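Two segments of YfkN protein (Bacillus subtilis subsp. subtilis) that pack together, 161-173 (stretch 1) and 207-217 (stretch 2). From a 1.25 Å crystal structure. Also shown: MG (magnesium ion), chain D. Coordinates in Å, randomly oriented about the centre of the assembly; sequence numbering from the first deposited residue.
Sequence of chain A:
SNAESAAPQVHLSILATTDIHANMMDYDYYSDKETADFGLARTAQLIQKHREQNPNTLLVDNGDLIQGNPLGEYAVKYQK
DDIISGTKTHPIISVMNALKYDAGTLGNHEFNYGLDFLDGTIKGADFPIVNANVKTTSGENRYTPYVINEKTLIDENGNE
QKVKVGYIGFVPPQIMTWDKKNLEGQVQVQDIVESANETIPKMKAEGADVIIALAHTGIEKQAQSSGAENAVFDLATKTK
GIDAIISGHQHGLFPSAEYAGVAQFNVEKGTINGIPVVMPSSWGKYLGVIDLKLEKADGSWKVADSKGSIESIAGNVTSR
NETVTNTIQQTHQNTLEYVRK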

# COMPACT_ATOMS: atom_id res chain seq x y z
N GLN A 161 -37.01 24.53 -1.94
CA GLN A 161 -36.10 25.52 -2.51
C GLN A 161 -35.30 24.85 -3.61
O GLN A 161 -34.61 23.88 -3.39
CB GLN A 161 -35.15 26.11 -1.45
CG GLN A 161 -35.83 26.79 -0.28
CD GLN A 161 -36.60 28.03 -0.68
OE1 GLN A 161 -36.41 28.59 -1.75
NE2 GLN A 161 -37.49 28.46 0.19
N LYS A 162 -35.44 25.36 -4.82
CA LYS A 162 -34.66 24.86 -5.94
C LYS A 162 -33.29 25.49 -5.88
O LYS A 162 -33.16 26.69 -5.90
CB LYS A 162 -35.37 25.19 -7.25
CG LYS A 162 -36.65 24.41 -7.36
CD LYS A 162 -37.22 24.44 -8.72
CE LYS A 162 -38.01 23.18 -8.96
NZ LYS A 162 -39.22 23.16 -8.11
N VAL A 163 -32.28 24.64 -5.78
CA VAL A 163 -30.89 25.04 -5.67
C VAL A 163 -30.06 24.30 -6.73
O VAL A 163 -30.12 23.09 -6.81
CB VAL A 163 -30.33 24.74 -4.26
CG1 VAL A 163 -28.87 25.19 -4.14
CG2 VAL A 163 -31.21 25.42 -3.20
N LYS A 164 -29.33 25.03 -7.55
CA LYS A 164 -28.51 24.39 -8.62
C LYS A 164 -27.12 24.11 -8.04
O LYS A 164 -26.43 24.99 -7.62
CB LYS A 164 -28.43 25.26 -9.80
CG LYS A 164 -29.59 25.18 -10.74
CD LYS A 164 -29.43 26.12 -11.98
CE LYS A 164 -30.77 26.16 -12.77
NZ LYS A 164 -30.43 26.60 -14.13
N VAL A 165 -26.82 22.81 -7.96
CA VAL A 165 -25.53 22.33 -7.44
C VAL A 165 -24.67 21.92 -8.59
O VAL A 165 -25.06 21.09 -9.44
CB VAL A 165 -25.76 21.15 -6.49
CG1 VAL A 165 -24.45 20.65 -5.85
CG2 VAL A 165 -26.71 21.59 -5.35
N GLY A 166 -23.47 22.43 -8.62
CA GLY A 166 -22.47 22.10 -9.60
C GLY A 166 -21.34 21.25 -9.05
O GLY A 166 -20.94 21.46 -7.88
N TYR A 167 -20.82 20.33 -9.83
CA TYR A 167 -19.65 19.57 -9.43
C TYR A 167 -18.58 19.81 -10.47
O TYR A 167 -18.84 19.75 -11.66
CB TYR A 167 -19.98 18.08 -9.38
CG TYR A 167 -21.15 17.71 -8.49
CD1 TYR A 167 -20.98 17.41 -7.15
CD2 TYR A 167 -22.44 17.66 -9.02
CE1 TYR A 167 -22.07 17.07 -6.36
CE2 TYR A 167 -23.52 17.31 -8.23
CZ TYR A 167 -23.33 17.01 -6.91
OH TYR A 167 -24.42 16.66 -6.14
N ILE A 168 -17.37 20.04 -9.99
CA ILE A 168 -16.19 20.16 -10.84
C ILE A 168 -15.10 19.29 -10.23
O ILE A 168 -15.01 19.16 -9.03
CB ILE A 168 -15.72 21.64 -10.95
CG1 ILE A 168 -14.55 21.79 -11.94
CG2 ILE A 168 -15.37 22.24 -9.57
CD1 ILE A 168 -14.22 23.26 -12.32
N GLY A 169 -14.27 18.69 -11.08
CA GLY A 169 -13.22 17.80 -10.58
C GLY A 169 -11.85 18.12 -11.16
O GLY A 169 -11.75 18.63 -12.25
N PHE A 170 -10.82 17.76 -10.41
CA PHE A 170 -9.41 17.99 -10.76
C PHE A 170 -8.54 16.80 -10.43
O PHE A 170 -8.75 16.13 -9.43
CB PHE A 170 -8.85 19.22 -10.03
CG PHE A 170 -9.74 20.41 -10.11
CD1 PHE A 170 -9.78 21.20 -11.25
CD2 PHE A 170 -10.55 20.74 -9.05
CE1 PHE A 170 -10.62 22.29 -11.31
CE2 PHE A 170 -11.38 21.83 -9.10
CZ PHE A 170 -11.42 22.62 -10.25
N VAL A 171 -7.52 16.57 -11.26
CA VAL A 171 -6.53 15.52 -11.03
C VAL A 171 -5.13 16.13 -11.11
O VAL A 171 -4.94 17.16 -11.74
CB VAL A 171 -6.72 14.36 -12.07
CG1 VAL A 171 -6.23 14.79 -13.46
CG2 VAL A 171 -6.01 13.08 -11.62
N PRO A 172 -4.13 15.53 -10.47
CA PRO A 172 -2.80 16.15 -10.53
C PRO A 172 -2.18 16.04 -11.93
O PRO A 172 -2.32 15.04 -12.60
CB PRO A 172 -1.97 15.33 -9.52
CG PRO A 172 -3.01 14.79 -8.55
CD PRO A 172 -4.18 14.45 -9.47
N PRO A 173 -1.50 17.10 -12.36
CA PRO A 173 -0.85 17.09 -13.68
C PRO A 173 0.26 16.05 -13.80
O PRO A 173 0.62 15.72 -14.92
CB PRO A 173 -0.28 18.51 -13.83
CG PRO A 173 -0.92 19.32 -12.80
CD PRO A 173 -1.39 18.42 -11.70
N GLY A 207 -25.79 29.10 -13.98
CA GLY A 207 -26.72 29.14 -12.88
C GLY A 207 -26.35 28.39 -11.61
O GLY A 207 -27.14 28.34 -10.70
N ALA A 208 -25.15 27.85 -11.54
CA ALA A 208 -24.77 27.14 -10.31
C ALA A 208 -24.91 28.04 -9.10
O ALA A 208 -24.36 29.11 -9.07
CB ALA A 208 -23.34 26.61 -10.42
N ASP A 209 -25.64 27.56 -8.10
CA ASP A 209 -25.78 28.26 -6.82
C ASP A 209 -24.75 27.80 -5.79
O ASP A 209 -24.30 28.58 -4.97
CB ASP A 209 -27.17 28.01 -6.24
CG ASP A 209 -28.26 28.63 -7.07
OD1 ASP A 209 -28.14 29.83 -7.37
OD2 ASP A 209 -29.20 27.91 -7.39
N VAL A 210 -24.41 26.52 -5.83
CA VAL A 210 -23.44 25.89 -4.92
C VAL A 210 -22.48 25.11 -5.79
O VAL A 210 -22.90 24.38 -6.65
CB VAL A 210 -24.14 24.93 -3.94
CG1 VAL A 210 -23.10 24.17 -3.10
CG2 VAL A 210 -25.12 25.69 -3.05
N ILE A 211 -21.18 25.29 -5.56
CA ILE A 211 -20.17 24.60 -6.35
C ILE A 211 -19.31 23.71 -5.44
O ILE A 211 -18.72 24.19 -4.47
CB ILE A 211 -19.27 25.61 -7.13
CG1 ILE A 211 -20.07 26.30 -8.25
CG2 ILE A 211 -18.05 24.89 -7.72
CD1 ILE A 211 -19.32 27.39 -8.99
N ILE A 212 -19.26 22.42 -5.79
CA ILE A 212 -18.48 21.40 -4.99
C ILE A 212 -17.33 20.97 -5.84
O ILE A 212 -17.50 20.52 -7.00
CB ILE A 212 -19.39 20.23 -4.63
CG1 ILE A 212 -20.56 20.72 -3.75
CG2 ILE A 212 -18.55 19.21 -3.86
CD1 ILE A 212 -21.67 19.72 -3.63
N ALA A 213 -16.11 21.15 -5.32
CA ALA A 213 -14.92 20.68 -6.01
C ALA A 213 -14.54 19.29 -5.55
O ALA A 213 -14.28 19.12 -4.32
CB ALA A 213 -13.76 21.66 -5.71
N LEU A 214 -14.49 18.35 -6.48
CA LEU A 214 -13.94 17.04 -6.24
C LEU A 214 -12.46 17.14 -6.64
O LEU A 214 -12.07 16.88 -7.76
CB LEU A 214 -14.72 16.00 -7.04
CG LEU A 214 -16.25 16.08 -6.83
CD1 LEU A 214 -16.98 15.05 -7.66
CD2 LEU A 214 -16.66 15.96 -5.37
N ALA A 215 -11.66 17.59 -5.68
CA ALA A 215 -10.27 17.91 -5.92
C ALA A 215 -9.39 16.74 -5.54
O ALA A 215 -9.08 16.55 -4.38
CB ALA A 215 -9.90 19.16 -5.13
N HIS A 216 -9.01 15.95 -6.53
CA HIS A 216 -8.14 14.79 -6.26
C HIS A 216 -6.71 15.29 -6.16
O HIS A 216 -5.92 15.19 -7.08
CB HIS A 216 -8.24 13.63 -7.26
CG HIS A 216 -7.53 12.40 -6.76
ND1 HIS A 216 -8.15 11.48 -5.94
CD2 HIS A 216 -6.23 12.03 -6.82
CE1 HIS A 216 -7.28 10.57 -5.56
NE2 HIS A 216 -6.11 10.87 -6.09
N THR A 217 -6.43 15.83 -4.99
CA THR A 217 -5.19 16.54 -4.72
C THR A 217 -5.20 16.87 -3.23
O THR A 217 -6.25 17.06 -2.66
CB THR A 217 -5.08 17.81 -5.62
OG1 THR A 217 -3.81 18.43 -5.45
CG2 THR A 217 -6.20 18.82 -5.33
MG MG D . -4.06 9.78 -6.02
O HOH W 1 -3.22 8.80 -3.95

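How does stretch 2 first engage its neighbour? Gly207 lies alongside the aliphatic part of Lys164, whose CD sits 3.4 Å from Gly207 O. Its backbone angles, with phi near 99°, suit glycine: a CB here would be jammed against the carbonyl of the preceding residue and would also come tight against Lys164 CD. After Ala208, Asp209 makes a two-point connection with the backbone of Lys164. Asp209 N donates to Lys164 O at 2.7 Å, while the side chain, in the m rotamer, points toward stretch 1 and receives Lys164 N on Asp209 OD2 at 2.9 Å, with a nearly straight N-H...O angle of 175°. A short acidic side chain suits this place because it presents a carboxylate oxygen to a backbone NH at the point where the ladder of main-chain bonds begins.

What carries the pairing onward from Val210? The two strands run parallel, their directions differing by 22°, and the hydrogen bonds alternate along them. Val210 N donates to Lys164 O (3.1 Å), and Val210 O accepts from Gly166 N (2.8 Å); the same Val210 O also meets a CA-H, lying 3.4 Å from Val165 CA. Val210 shares a face with Val165 and Tyr167, and its CG2 packs 3.9 Å from Val163 CG1. Ile211 turns to the other face, where its CG2 approaches Ile168 CG2 at 4.2 Å. Its bridge partner, Gly166, contributes no side chain there; an ideal CB would lie 3.5 Å from Ala208 CB.

How does Ile212 repeat the pattern? Ile212 N is bonded to Gly166 O (2.8 Å), Ile212 O receives Ile168 N (3.0 Å), and Ile212 O lies 3.4 Å from Tyr167 CA in another CA-H contact. Its extended side chain, on the face of Val210, brings CD1 to 3.7 Å from Val165 CG1 and 3.8 Å from Tyr167 CE1. Ile212 and Val165 pack beside the tyrosine ring, while Val210 lies farther back against Val163; all are apolar and need no polar partners.

What changes towards the end of the strand? On the face bearing Ile168 and Phe170, small residues leave room for the phenylalanine: Ala213 CB, at the ring edge, is 4.1 Å from Phe170 CE2. Leu214 continues the ladder, its N donating to Ile168 O (2.7 Å) and its O accepting from Phe170 N (3.1 Å). Ala215 is the second small residue, with its CB 4.3 Å from Phe170 CD2.

How does the contact finish at His216? His216 N donates to Phe170 O (2.9 Å), while Pro172 CD lies at the edge of the imidazole, 4.1 Å from His216 CD2. Pro172 CD lies 3.0 Å from His216 O; proline has no NH to offer, and this buried carbonyl has no hydrogen-bond partner in the model. Histidine suits this place because its NE2 binds the magnesium ion MG at 2.3 Å, and ND1 is hydrogen-bonded elsewhere in the structure.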